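Local coordinates for hypothetical protein SP2199 (Streptococcus pneumoniae TIGR4, PDB 2IBO) that is of unknown function but may bind thiamine, at residues M1-I5 with V78-L82; A20-V25 with V62-A67. All blocks are in the same frame, centred on the assembly; numbering follows the deposited sequence.

Interaction 1 of 2, residues M1-I5 with V78-L82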
loop_
_atom_site.group_PDB
_atom_site.type_symbol
_atom_site.label_atom_id
_atom_site.label_comp_id
_atom_site.label_asym_id
_atom_site.label_seq_id
_atom_site.Cartn_x
_atom_site.Cartn_y
_atom_site.Cartn_z
HETATM N N MSE A 1 -0.171 21.859 -5.904
HETATM C CA MSE A 1 1.267 22.074 -6.228
HETATM C C MSE A 1 2.177 20.972 -5.682
HETATM O O MSE A 1 2.253 19.895 -6.266
HETATM C CB MSE A 1 1.729 23.427 -5.692
HETATM C CG MSE A 1 3.192 23.743 -5.972
HETATM SE SE MSE A 1 3.681 25.478 -5.268
HETATM C CE MSE A 1 3.431 25.088 -3.361
ATOM N N LYS A 2 2.863 21.238 -4.570
ATOM C CA LYS A 2 3.789 20.267 -3.984
ATOM C C LYS A 2 3.216 18.866 -3.851
ATOM O O LYS A 2 2.075 18.684 -3.401
ATOM C CB LYS A 2 4.285 20.745 -2.619
ATOM C CG LYS A 2 5.543 21.594 -2.681
ATOM C CD LYS A 2 5.939 22.124 -1.306
ATOM C CE LYS A 2 4.896 23.114 -0.775
ATOM N NZ LYS A 2 5.238 23.695 0.559
ATOM N N ALA A 3 4.020 17.875 -4.254
ATOM C CA ALA A 3 3.603 16.483 -4.182
ATOM C C ALA A 3 4.773 15.523 -4.131
ATOM O O ALA A 3 5.861 15.825 -4.604
ATOM C CB ALA A 3 2.727 16.151 -5.358
ATOM N N SER A 4 4.545 14.362 -3.541
ATOM C CA SER A 4 5.579 13.352 -3.458
ATOM C C SER A 4 4.918 12.047 -3.876
ATOM O O SER A 4 3.771 11.786 -3.520
ATOM C CB SER A 4 6.132 13.251 -2.040
ATOM O OG SER A 4 7.367 12.557 -2.039
ATOM N N ILE A 5 5.649 11.243 -4.641
ATOM C CA ILE A 5 5.169 9.976 -5.175
ATOM C C ILE A 5 6.185 8.900 -4.863
ATOM O O ILE A 5 7.381 9.093 -5.073
ATOM C CB ILE A 5 5.015 10.086 -6.719
ATOM C CG1 ILE A 5 3.826 10.978 -7.045
ATOM C CG2 ILE A 5 4.900 8.724 -7.367
ATOM C CD1 ILE A 5 2.553 10.496 -6.419
ATOM N N VAL A 78 -0.038 14.821 -1.324
ATOM C CA VAL A 78 -0.274 16.142 -1.910
ATOM C C VAL A 78 -0.717 17.206 -0.918
ATOM O O VAL A 78 -1.305 16.895 0.123
ATOM C CB VAL A 78 -1.353 16.092 -3.028
ATOM C CG1 VAL A 78 -0.777 15.462 -4.263
ATOM C CG2 VAL A 78 -2.601 15.312 -2.545
ATOM N N GLY A 79 -0.445 18.461 -1.280
ATOM C CA GLY A 79 -0.808 19.595 -0.451
ATOM C C GLY A 79 0.400 20.179 0.247
ATOM O O GLY A 79 1.523 20.074 -0.254
ATOM N N GLU A 80 0.181 20.806 1.401
ATOM C CA GLU A 80 1.284 21.389 2.158
ATOM C C GLU A 80 1.992 20.250 2.866
ATOM O O GLU A 80 1.807 20.029 4.060
ATOM C CB GLU A 80 0.771 22.422 3.161
ATOM C CG GLU A 80 0.403 23.765 2.533
ATOM C CD GLU A 80 1.554 24.391 1.740
ATOM O OE1 GLU A 80 1.783 23.981 0.577
ATOM O OE2 GLU A 80 2.235 25.290 2.284
ATOM N N ILE A 81 2.803 19.537 2.091
ATOM C CA ILE A 81 3.553 18.377 2.549
ATOM C C ILE A 81 4.992 18.716 2.906
ATOM O O ILE A 81 5.572 19.644 2.346
ATOM C CB ILE A 81 3.534 17.281 1.453
ATOM C CG1 ILE A 81 4.091 17.812 0.121
ATOM C CG2 ILE A 81 2.100 16.905 1.134
ATOM C CD1 ILE A 81 5.563 17.627 -0.089
ATOM N N LEU A 82 5.561 17.973 3.849
ATOM C CA LEU A 82 6.943 18.190 4.252
ATOM C C LEU A 82 7.791 17.562 3.154
ATOM O O LEU A 82 7.349 16.611 2.498
ATOM C CB LEU A 82 7.230 17.509 5.592
ATOM C CG LEU A 82 6.377 17.947 6.785
ATOM C CD1 LEU A 82 4.940 17.497 6.581
ATOM C CD2 LEU A 82 6.929 17.338 8.063
HETATM O O HOH W 1 3.509 26.108 0.095
#
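The antiparallel pairing of strands 2-11 and 70-79 reaches its end here, where Ala3 faces Val78 as a non-hydrogen-bonded pair with CA atoms 4.5 Å apart. On the sheet face these two share, Ala3 CB meets Val78 CG1 at 3.7 Å, a branch that chi1 of -74° sets anti to the carbonyl carbon; Phe49 of helix 49-64 touches both side chains. One residue further, Gly79 N gives a weak hydrogen bond to Lys2 O, 3.3 Å long and bent to 149° at the hydrogen. Beyond it the chain turns at Glu80, the centre of an inverse gamma turn. Ile81 then brings its CG1 to 4.0 Å from Lys2 CB, against the foot of the lysine chain. The outer part of that chain, bent at chi3 (-66°), runs to the poorly ordered Glu80 carboxylate and forms a long salt bridge, Lys2 NZ to Glu80 OE1 at 3.5 Å. A water links the same groups, accepting from Lys2 NZ (3.0 Å) and donating to Glu80 OE2 (2.7 Å), so a water bridge accompanies the direct charge pair. Val78 also pairs with a strand of a second subunit. The arrangement belongs to a ferredoxin-like fold, with strand 2-11 in the interior of the antiparallel sheet and strand 70-79 at the edge of the chain's own sheet, which the second subunit extends.

Interaction 2 of 2, residues A20-V25 with V62-A67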
loop_
_atom_site.group_PDB
_atom_site.type_symbol
_atom_site.label_atom_id
_atom_site.label_comp_id
_atom_site.label_asym_id
_atom_site.label_seq_id
_atom_site.Cartn_x
_atom_site.Cartn_y
_atom_site.Cartn_z
ATOM N N ALA A 20 14.537 -6.475 -16.017
ATOM C CA ALA A 20 14.586 -5.539 -17.121
ATOM C C ALA A 20 13.503 -4.491 -16.973
ATOM O O ALA A 20 13.796 -3.308 -17.101
ATOM C CB ALA A 20 14.435 -6.262 -18.458
ATOM N N VAL A 21 12.260 -4.889 -16.701
ATOM C CA VAL A 21 11.216 -3.873 -16.571
ATOM C C VAL A 21 11.619 -2.944 -15.429
ATOM O O VAL A 21 11.457 -1.719 -15.514
ATOM C CB VAL A 21 9.786 -4.477 -16.309
ATOM C CG1 VAL A 21 9.583 -5.730 -17.150
ATOM C CG2 VAL A 21 9.571 -4.754 -14.837
ATOM N N ILE A 22 12.193 -3.517 -14.376
ATOM C CA ILE A 22 12.618 -2.696 -13.256
ATOM C C ILE A 22 13.753 -1.763 -13.684
ATOM O O ILE A 22 13.723 -0.561 -13.412
ATOM C CB ILE A 22 13.019 -3.576 -12.046
ATOM C CG1 ILE A 22 11.748 -4.103 -11.370
ATOM C CG2 ILE A 22 13.838 -2.770 -11.026
ATOM C CD1 ILE A 22 12.025 -5.048 -10.230
ATOM N N ASP A 23 14.751 -2.302 -14.369
ATOM C CA ASP A 23 15.850 -1.465 -14.834
ATOM C C ASP A 23 15.299 -0.352 -15.716
ATOM O O ASP A 23 15.713 0.798 -15.600
ATOM C CB ASP A 23 16.869 -2.293 -15.630
ATOM C CG ASP A 23 17.860 -3.013 -14.735
ATOM O OD1 ASP A 23 18.699 -3.774 -15.266
ATOM O OD2 ASP A 23 17.808 -2.814 -13.505
ATOM N N GLN A 24 14.357 -0.700 -16.590
ATOM C CA GLN A 24 13.763 0.277 -17.504
ATOM C C GLN A 24 12.999 1.384 -16.788
ATOM O O GLN A 24 13.078 2.549 -17.176
ATOM C CB GLN A 24 12.825 -0.413 -18.495
ATOM C CG GLN A 24 13.504 -1.425 -19.393
ATOM C CD GLN A 24 14.552 -0.811 -20.310
ATOM O OE1 GLN A 24 15.530 -0.203 -19.860
ATOM N NE2 GLN A 24 14.351 -0.978 -21.612
ATOM N N VAL A 25 12.259 1.027 -15.744
ATOM C CA VAL A 25 11.515 2.039 -15.037
ATOM C C VAL A 25 12.466 2.985 -14.299
ATOM O O VAL A 25 12.235 4.198 -14.243
ATOM C CB VAL A 25 10.505 1.407 -14.061
ATOM C CG1 VAL A 25 9.774 2.509 -13.292
ATOM C CG2 VAL A 25 9.491 0.554 -14.839
ATOM N N VAL A 62 6.228 2.533 -19.533
ATOM C CA VAL A 62 7.520 1.937 -19.835
ATOM C C VAL A 62 7.506 0.496 -19.324
ATOM O O VAL A 62 7.826 -0.432 -20.068
ATOM C CB VAL A 62 8.685 2.671 -19.133
ATOM C CG1 VAL A 62 9.961 1.866 -19.283
ATOM C CG2 VAL A 62 8.864 4.069 -19.710
ATOM N N ALA A 63 7.131 0.313 -18.056
ATOM C CA ALA A 63 7.092 -1.025 -17.452
ATOM C C ALA A 63 6.165 -1.965 -18.217
ATOM O O ALA A 63 6.479 -3.146 -18.400
ATOM C CB ALA A 63 6.648 -0.940 -15.993
ATOM N N GLY A 64 5.033 -1.428 -18.661
ATOM C CA GLY A 64 4.060 -2.220 -19.393
ATOM C C GLY A 64 4.517 -2.676 -20.770
ATOM O O GLY A 64 3.948 -3.600 -21.366
ATOM N N GLN A 65 5.542 -2.025 -21.297
ATOM C CA GLN A 65 6.055 -2.407 -22.598
ATOM C C GLN A 65 7.365 -3.144 -22.363
ATOM O O GLN A 65 8.373 -2.863 -23.001
ATOM C CB GLN A 65 6.284 -1.169 -23.463
ATOM C CG GLN A 65 6.481 -1.484 -24.932
ATOM C CD GLN A 65 6.713 -0.246 -25.769
ATOM O OE1 GLN A 65 5.910 0.686 -25.750
ATOM N NE2 GLN A 65 7.812 -0.230 -26.515
ATOM N N GLU A 66 7.333 -4.084 -21.424
ATOM C CA GLU A 66 8.502 -4.884 -21.070
ATOM C C GLU A 66 8.001 -6.156 -20.379
ATOM O O GLU A 66 8.758 -7.101 -20.143
ATOM C CB GLU A 66 9.403 -4.098 -20.120
ATOM C CG GLU A 66 10.848 -4.561 -20.117
ATOM C CD GLU A 66 11.706 -3.811 -21.122
ATOM O OE1 GLU A 66 12.815 -4.293 -21.427
ATOM O OE2 GLU A 66 11.278 -2.736 -21.597
ATOM N N ALA A 67 6.710 -6.155 -20.059
ATOM C CA ALA A 67 6.043 -7.274 -19.405
ATOM C C ALA A 67 4.561 -7.155 -19.733
ATOM O O ALA A 67 4.059 -6.055 -19.950
ATOM C CB ALA A 67 6.252 -7.209 -17.902
#
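Val21 lays its CG1 methyl against the base of the Glu66 side chain, 3.4 Å from Glu66 CB, and the two side chains run antiparallel alongside one another. The same methyl reaches Ala67 CB at 3.7 Å, so one branch of the valine spans two residues of the loop that follows helix 49-64. A turn further along helix 16-31, Val25 CG2 rests on Ala63 CB at 3.4 Å. The backbones come nearest one turn earlier, Val21 CA to Ala63 CA 5.1 Å. Toward the outer side, Val62 CG1 meets Gln24 CB at 3.7 Å. In Glu66, chi1 of -157° carries CG over Val21, and a bend at chi2 (91°) turns the carboxylate to Gln24, with OE2 3.4 Å from Gln24 CG. The Gln24 chain lies nearly perpendicular to that of Glu66, its amide plane turned 79° from the carboxylate. Beneath, Val21 touches Pro11 and Val25 touches Leu7 of strand 2-11, which seats helix 16-31 on the sheet. No hydrogen bond spans the segments: van der Waals packing carries the contact, and even where Glu66 meets Gln24 it is a carboxylate oxygen against the glutamine's methylene.

Interactions 1 and 2 lie on opposite sides of the chain's centre, their centres 27 Å apart and their nearest atoms about 10 Å apart, without touching. Along the chain, interaction 2 is nested inside the loop closed by 1-5 with 78-82: strand 2-11 leads into helix 16-31, and helix 49-64 leads into strand 70-79. Each contact therefore joins an early element to a late one, strand to strand in interaction 1 and helix 16-31 to the end of helix 49-64 and the loop after it in interaction 2. One lies in the sheet and the other in the helix layer of the ferredoxin-like fold. Interaction 1 also borders other subunits, whereas no other chain of the four-chain assembly touches the segments of interaction 2.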